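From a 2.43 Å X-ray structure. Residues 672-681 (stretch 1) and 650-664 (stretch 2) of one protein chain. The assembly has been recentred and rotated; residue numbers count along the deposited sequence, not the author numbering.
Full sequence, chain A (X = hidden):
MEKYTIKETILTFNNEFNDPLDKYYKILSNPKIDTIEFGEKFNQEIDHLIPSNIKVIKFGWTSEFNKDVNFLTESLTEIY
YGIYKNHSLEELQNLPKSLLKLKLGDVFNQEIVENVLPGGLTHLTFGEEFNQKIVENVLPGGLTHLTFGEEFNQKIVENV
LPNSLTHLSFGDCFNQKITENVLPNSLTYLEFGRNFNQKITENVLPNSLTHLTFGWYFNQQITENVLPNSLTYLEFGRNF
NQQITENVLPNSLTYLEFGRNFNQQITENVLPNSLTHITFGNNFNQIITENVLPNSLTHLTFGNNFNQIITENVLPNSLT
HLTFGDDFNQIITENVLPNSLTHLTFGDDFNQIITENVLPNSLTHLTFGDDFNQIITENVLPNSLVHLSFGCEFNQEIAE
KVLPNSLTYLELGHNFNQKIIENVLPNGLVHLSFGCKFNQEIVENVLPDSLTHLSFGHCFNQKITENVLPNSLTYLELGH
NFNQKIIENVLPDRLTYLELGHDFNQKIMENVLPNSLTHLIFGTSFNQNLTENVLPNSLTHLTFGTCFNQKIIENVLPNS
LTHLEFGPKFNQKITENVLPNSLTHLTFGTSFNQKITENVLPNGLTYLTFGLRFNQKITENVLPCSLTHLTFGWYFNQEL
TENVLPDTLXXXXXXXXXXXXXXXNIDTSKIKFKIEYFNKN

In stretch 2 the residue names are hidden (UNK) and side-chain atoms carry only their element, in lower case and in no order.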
# COMPACT_ATOMS: atom_id res chain seq x y z
N LYS A 672 4.33 -11.72 -35.95
CA LYS A 672 3.41 -12.40 -35.05
C LYS A 672 3.54 -11.95 -33.60
O LYS A 672 2.69 -12.30 -32.78
CB LYS A 672 3.61 -13.92 -35.13
CG LYS A 672 3.05 -14.57 -36.38
CD LYS A 672 3.96 -15.70 -36.87
CE LYS A 672 3.18 -16.99 -37.12
NZ LYS A 672 2.04 -16.82 -38.05
N PHE A 673 4.58 -11.18 -33.28
CA PHE A 673 4.83 -10.75 -31.91
C PHE A 673 4.49 -9.27 -31.75
O PHE A 673 4.23 -8.55 -32.72
CB PHE A 673 6.29 -11.00 -31.51
CG PHE A 673 7.29 -10.31 -32.38
CD1 PHE A 673 7.70 -9.02 -32.10
CD2 PHE A 673 7.83 -10.96 -33.48
CE1 PHE A 673 8.62 -8.38 -32.91
CE2 PHE A 673 8.75 -10.33 -34.29
CZ PHE A 673 9.15 -9.04 -34.00
N LYS A 674 4.49 -8.83 -30.50
CA LYS A 674 4.14 -7.48 -30.10
C LYS A 674 5.40 -6.74 -29.66
O LYS A 674 6.25 -7.31 -28.97
CB LYS A 674 3.10 -7.53 -28.99
CG LYS A 674 2.79 -6.22 -28.31
CD LYS A 674 3.23 -6.28 -26.86
CE LYS A 674 2.55 -5.21 -26.03
NZ LYS A 674 1.16 -5.59 -25.68
N ILE A 675 5.51 -5.48 -30.07
CA ILE A 675 6.69 -4.67 -29.78
C ILE A 675 6.32 -3.64 -28.72
O ILE A 675 5.38 -2.86 -28.90
CB ILE A 675 7.22 -3.97 -31.05
CG1 ILE A 675 7.74 -5.00 -32.05
CG2 ILE A 675 8.33 -2.99 -30.68
CD1 ILE A 675 7.86 -4.47 -33.46
N GLU A 676 7.07 -3.65 -27.62
CA GLU A 676 6.92 -2.68 -26.54
C GLU A 676 8.11 -1.73 -26.56
O GLU A 676 9.26 -2.17 -26.55
CB GLU A 676 6.83 -3.39 -25.19
CG GLU A 676 5.49 -4.06 -24.93
CD GLU A 676 5.44 -4.77 -23.59
OE1 GLU A 676 6.31 -4.51 -22.73
OE2 GLU A 676 4.53 -5.62 -23.40
N TYR A 677 7.83 -0.43 -26.56
CA TYR A 677 8.88 0.58 -26.54
C TYR A 677 9.01 1.16 -25.14
O TYR A 677 8.05 1.21 -24.38
CB TYR A 677 8.61 1.71 -27.55
CG TYR A 677 8.56 1.25 -28.99
CD1 TYR A 677 9.67 0.67 -29.59
CD2 TYR A 677 7.41 1.42 -29.76
CE1 TYR A 677 9.63 0.25 -30.91
CE2 TYR A 677 7.36 1.00 -31.07
CZ TYR A 677 8.47 0.42 -31.64
OH TYR A 677 8.43 0.01 -32.96
N PHE A 678 10.23 1.59 -24.81
CA PHE A 678 10.46 2.35 -23.58
C PHE A 678 11.26 3.61 -23.90
O PHE A 678 11.87 3.74 -24.96
CB PHE A 678 11.18 1.51 -22.49
CG PHE A 678 12.55 1.04 -22.88
CD1 PHE A 678 13.67 1.83 -22.66
CD2 PHE A 678 12.73 -0.23 -23.42
CE1 PHE A 678 14.93 1.39 -23.00
CE2 PHE A 678 13.99 -0.68 -23.76
CZ PHE A 678 15.09 0.13 -23.55
N ASN A 679 11.21 4.55 -22.95
CA ASN A 679 11.86 5.84 -23.07
C ASN A 679 13.00 5.95 -22.06
O ASN A 679 13.21 5.07 -21.22
CB ASN A 679 10.86 6.98 -22.83
CG ASN A 679 9.96 7.23 -24.01
OD1 ASN A 679 8.74 7.11 -23.90
ND2 ASN A 679 10.54 7.61 -25.13
N LYS A 680 13.72 7.07 -22.13
CA LYS A 680 14.66 7.46 -21.08
C LYS A 680 13.99 8.33 -20.02
O LYS A 680 14.47 8.37 -18.88
CB LYS A 680 15.86 8.19 -21.67
CG LYS A 680 15.54 9.27 -22.70
CD LYS A 680 15.39 10.66 -22.08
CE LYS A 680 15.70 11.75 -23.11
NZ LYS A 680 15.46 13.12 -22.58
N ASN A 681 12.90 9.01 -20.37
CA ASN A 681 12.00 9.62 -19.39
C ASN A 681 10.80 10.24 -20.10
O ASN A 681 10.96 11.04 -21.02
CB ASN A 681 12.72 10.67 -18.56
CG ASN A 681 12.09 10.85 -17.18
OD1 ASN A 681 10.86 10.86 -17.04
ND2 ASN A 681 12.93 10.97 -16.16
N UNK A 650 6.69 -13.63 -28.28
CA UNK A 650 5.44 -12.91 -28.05
C UNK A 650 5.63 -11.42 -27.85
O UNK A 650 4.81 -10.63 -28.32
c UNK A 650 3.13 -16.95 -25.99
n UNK A 650 2.17 -17.14 -27.13
c UNK A 650 4.72 -13.51 -26.84
c UNK A 650 4.28 -14.96 -27.04
c UNK A 650 3.50 -15.48 -25.84
N UNK A 651 6.69 -11.00 -27.16
CA UNK A 651 6.89 -9.60 -26.83
C UNK A 651 8.36 -9.24 -27.00
O UNK A 651 9.24 -9.90 -26.43
c UNK A 651 6.44 -9.28 -25.39
c UNK A 651 6.79 -7.85 -25.02
c UNK A 651 4.94 -9.52 -25.25
N UNK A 652 8.63 -8.19 -27.77
CA UNK A 652 9.96 -7.63 -27.93
C UNK A 652 9.96 -6.24 -27.30
O UNK A 652 9.18 -5.37 -27.71
c UNK A 652 11.65 -6.80 -29.73
c UNK A 652 11.86 -6.77 -31.24
c UNK A 652 10.36 -7.56 -29.40
c UNK A 652 12.83 -7.45 -29.03
N UNK A 653 10.83 -6.03 -26.32
CA UNK A 653 10.95 -4.76 -25.61
C UNK A 653 12.18 -4.01 -26.10
O UNK A 653 13.30 -4.54 -26.04
c UNK A 653 9.81 -3.05 -23.06
n UNK A 653 9.62 -3.02 -20.56
c UNK A 653 11.15 -3.74 -23.26
c UNK A 653 11.03 -5.00 -24.10
c UNK A 653 9.10 -3.62 -21.83
N UNK A 654 11.99 -2.77 -26.53
CA UNK A 654 12.99 -2.03 -27.30
C UNK A 654 12.98 -0.57 -26.88
O UNK A 654 11.95 -0.02 -26.49
c UNK A 654 13.35 -1.04 -29.61
c UNK A 654 13.19 -3.54 -29.33
c UNK A 654 14.65 -3.83 -29.05
c UNK A 654 12.71 -2.17 -28.82
N UNK A 655 14.15 0.06 -26.96
CA UNK A 655 14.26 1.50 -26.76
C UNK A 655 13.72 2.20 -28.00
O UNK A 655 14.20 1.94 -29.11
o UNK A 655 16.41 7.52 -25.85
c UNK A 655 15.70 1.91 -26.48
c UNK A 655 15.17 5.53 -25.40
c UNK A 655 16.24 6.16 -26.01
c UNK A 655 15.89 3.41 -26.32
c UNK A 655 17.13 5.43 -26.77
c UNK A 655 16.95 4.07 -26.92
c UNK A 655 15.01 4.17 -25.56
N UNK A 656 12.72 3.07 -27.82
CA UNK A 656 12.13 3.76 -28.95
C UNK A 656 13.19 4.45 -29.80
O UNK A 656 13.15 4.38 -31.04
o UNK A 656 8.04 7.15 -32.57
c UNK A 656 8.79 6.57 -31.57
c UNK A 656 10.29 5.42 -29.55
c UNK A 656 8.44 5.33 -31.09
c UNK A 656 9.20 4.76 -30.08
c UNK A 656 11.11 4.78 -28.45
c UNK A 656 10.62 6.67 -30.05
c UNK A 656 9.87 7.25 -31.06
N UNK A 657 14.15 5.12 -29.16
CA UNK A 657 15.10 5.94 -29.89
C UNK A 657 15.84 5.20 -31.00
O UNK A 657 16.25 5.81 -31.98
N UNK A 658 16.00 3.88 -30.85
CA UNK A 658 16.76 3.10 -31.82
C UNK A 658 15.87 2.21 -32.69
O UNK A 658 16.39 1.39 -33.45
o UNK A 658 19.45 3.95 -31.22
n UNK A 658 19.42 2.68 -29.38
c UNK A 658 18.97 3.03 -30.57
c UNK A 658 17.81 2.22 -31.12
N UNK A 659 14.55 2.36 -32.59
CA UNK A 659 13.66 1.45 -33.32
C UNK A 659 14.01 1.43 -34.81
O UNK A 659 14.14 0.36 -35.41
c UNK A 659 11.81 3.22 -33.68
c UNK A 659 9.87 4.77 -34.16
n UNK A 659 9.98 4.63 -35.64
c UNK A 659 12.20 1.87 -33.10
c UNK A 659 10.34 3.53 -33.41
N UNK A 660 14.21 2.61 -35.40
CA UNK A 660 14.45 2.69 -36.84
C UNK A 660 15.67 1.88 -37.25
O UNK A 660 15.74 1.41 -38.39
o UNK A 660 13.44 6.20 -37.05
c UNK A 660 13.35 4.96 -37.10
o UNK A 660 12.26 4.36 -37.03
c UNK A 660 14.62 4.14 -37.27
N UNK A 661 16.63 1.70 -36.35
CA UNK A 661 17.81 0.91 -36.66
C UNK A 661 17.57 -0.57 -36.38
O UNK A 661 18.05 -1.44 -37.12
c UNK A 661 19.03 1.43 -35.87
c UNK A 661 20.25 0.55 -36.17
c UNK A 661 20.17 3.10 -37.43
c UNK A 661 19.32 2.89 -36.21
N UNK A 662 16.82 -0.88 -35.32
CA UNK A 662 16.62 -2.27 -34.93
C UNK A 662 15.63 -2.95 -35.86
O UNK A 662 15.78 -4.14 -36.18
c UNK A 662 16.16 -2.34 -33.47
c UNK A 662 16.62 -1.38 -31.14
c UNK A 662 15.97 -3.80 -33.03
c UNK A 662 17.15 -1.64 -32.54
N UNK A 663 14.62 -2.22 -36.31
CA UNK A 663 13.54 -2.77 -37.12
C UNK A 663 13.68 -2.41 -38.59
O UNK A 663 12.72 -2.55 -39.35
c UNK A 663 12.18 -4.05 -34.78
c UNK A 663 11.98 -2.57 -35.08
c UNK A 663 12.19 -2.29 -36.57
c UNK A 663 10.61 -2.12 -34.62
N UNK A 664 14.87 -1.97 -39.00
CA UNK A 664 15.13 -1.66 -40.40
C UNK A 664 14.62 -2.77 -41.31
O UNK A 664 13.89 -2.51 -42.28
c UNK A 664 18.98 -0.69 -43.57
n UNK A 664 19.52 0.70 -43.46
c UNK A 664 17.04 -0.88 -41.95
c UNK A 664 18.51 -1.23 -42.24
c UNK A 664 16.63 -1.45 -40.60

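Position 650 carries four carbons in a row ending in a nitrogen. Its CA-to-CB bond points away from stretch 1, and its side chain makes no contact there. This is Lys-650. Its backbone O accepts a hydrogen bond from Lys-674 N at 2.8 Å.

Position 651 has three carbons, one carrying the other two, beside Lys-674 and Glu-676. This is Val-651. It lies on the same sheet face as Lys-674 and Glu-676, and its CG1 is 3.6 Å from Glu-676 OE2.

Position 652 has four carbons, forked at the second, near the Phe-673 ring. This is Leu-652. Its CD2 lies 4.0 Å from Phe-673 CE1. Its N donates to Lys-674 O at 2.8 Å, and its O accepts from Glu-676 N at 2.7 Å.

Position 653 again shows four carbons in a row and a nitrogen, now curled beside Glu-676. This is Lys-653. Its CE is 3.1 Å from Glu-676 OE1, but NZ stays 4.2 Å from that OE1, beyond a salt bridge.

Position 654 has four carbons forked at the first, one arm two carbons long, beside Tyr-677. This is Ile-654. Its CG2 is 4.1 Å from Tyr-677 CD1. Its N donates to Glu-676 O at 2.8 Å.

Position 655 has one carbon, then a six-carbon ring bearing an oxygen, beside Phe-678. This is Tyr-655. Its CB is 3.5 Å from Phe-678 CZ. The two rings are near parallel but slid apart, so they barely overlap.

Position 656 has the same ring and oxygen, beside Tyr-677. It is Tyr-656. Its ring edge meets the face of Tyr-677, with CD1 3.7 Å from Tyr-677 CG.

Position 657 has no side-chain atoms: Gly-657. A CB here would clash with CE2 of Tyr-655.

Position 658 has two carbons, the second carrying one oxygen and one nitrogen, out of reach of stretch 1: Asn-658.

Position 659 has four carbons and a terminal nitrogen, beside Tyr-677. It is Lys-659. Its CB is 3.7 Å from Tyr-677 CE1.

Position 660 has two carbons, the second with two oxygens, out of reach of stretch 1: Asp-660. Its OD1 forms a salt bridge with Lys-659 NZ at 2.7 Å.

Positions 661 and 662 each have four carbons forked at the first, with one longer arm, and neither touches stretch 1. They are Ile-661 and Ile-662.

Position 663 has four carbons forked at the second, beside Ile-675 and Tyr-677: Leu-663. Its CD1 is 3.8 Å from Ile-675 CD1.

Position 664 has four carbons and a nitrogen, out of reach: Lys-664.

The contact is a parallel strand pair. Alternating backbone hydrogen bonds fix the register, ending with Tyr-656 N to Phe-678 O at 3.1 Å. Leu-663, beyond the short helix, adds apolar packing on the Ile-675 and Tyr-677 face.

Stretch 2, residues 650-664: KVLKIYYGNKDIILK
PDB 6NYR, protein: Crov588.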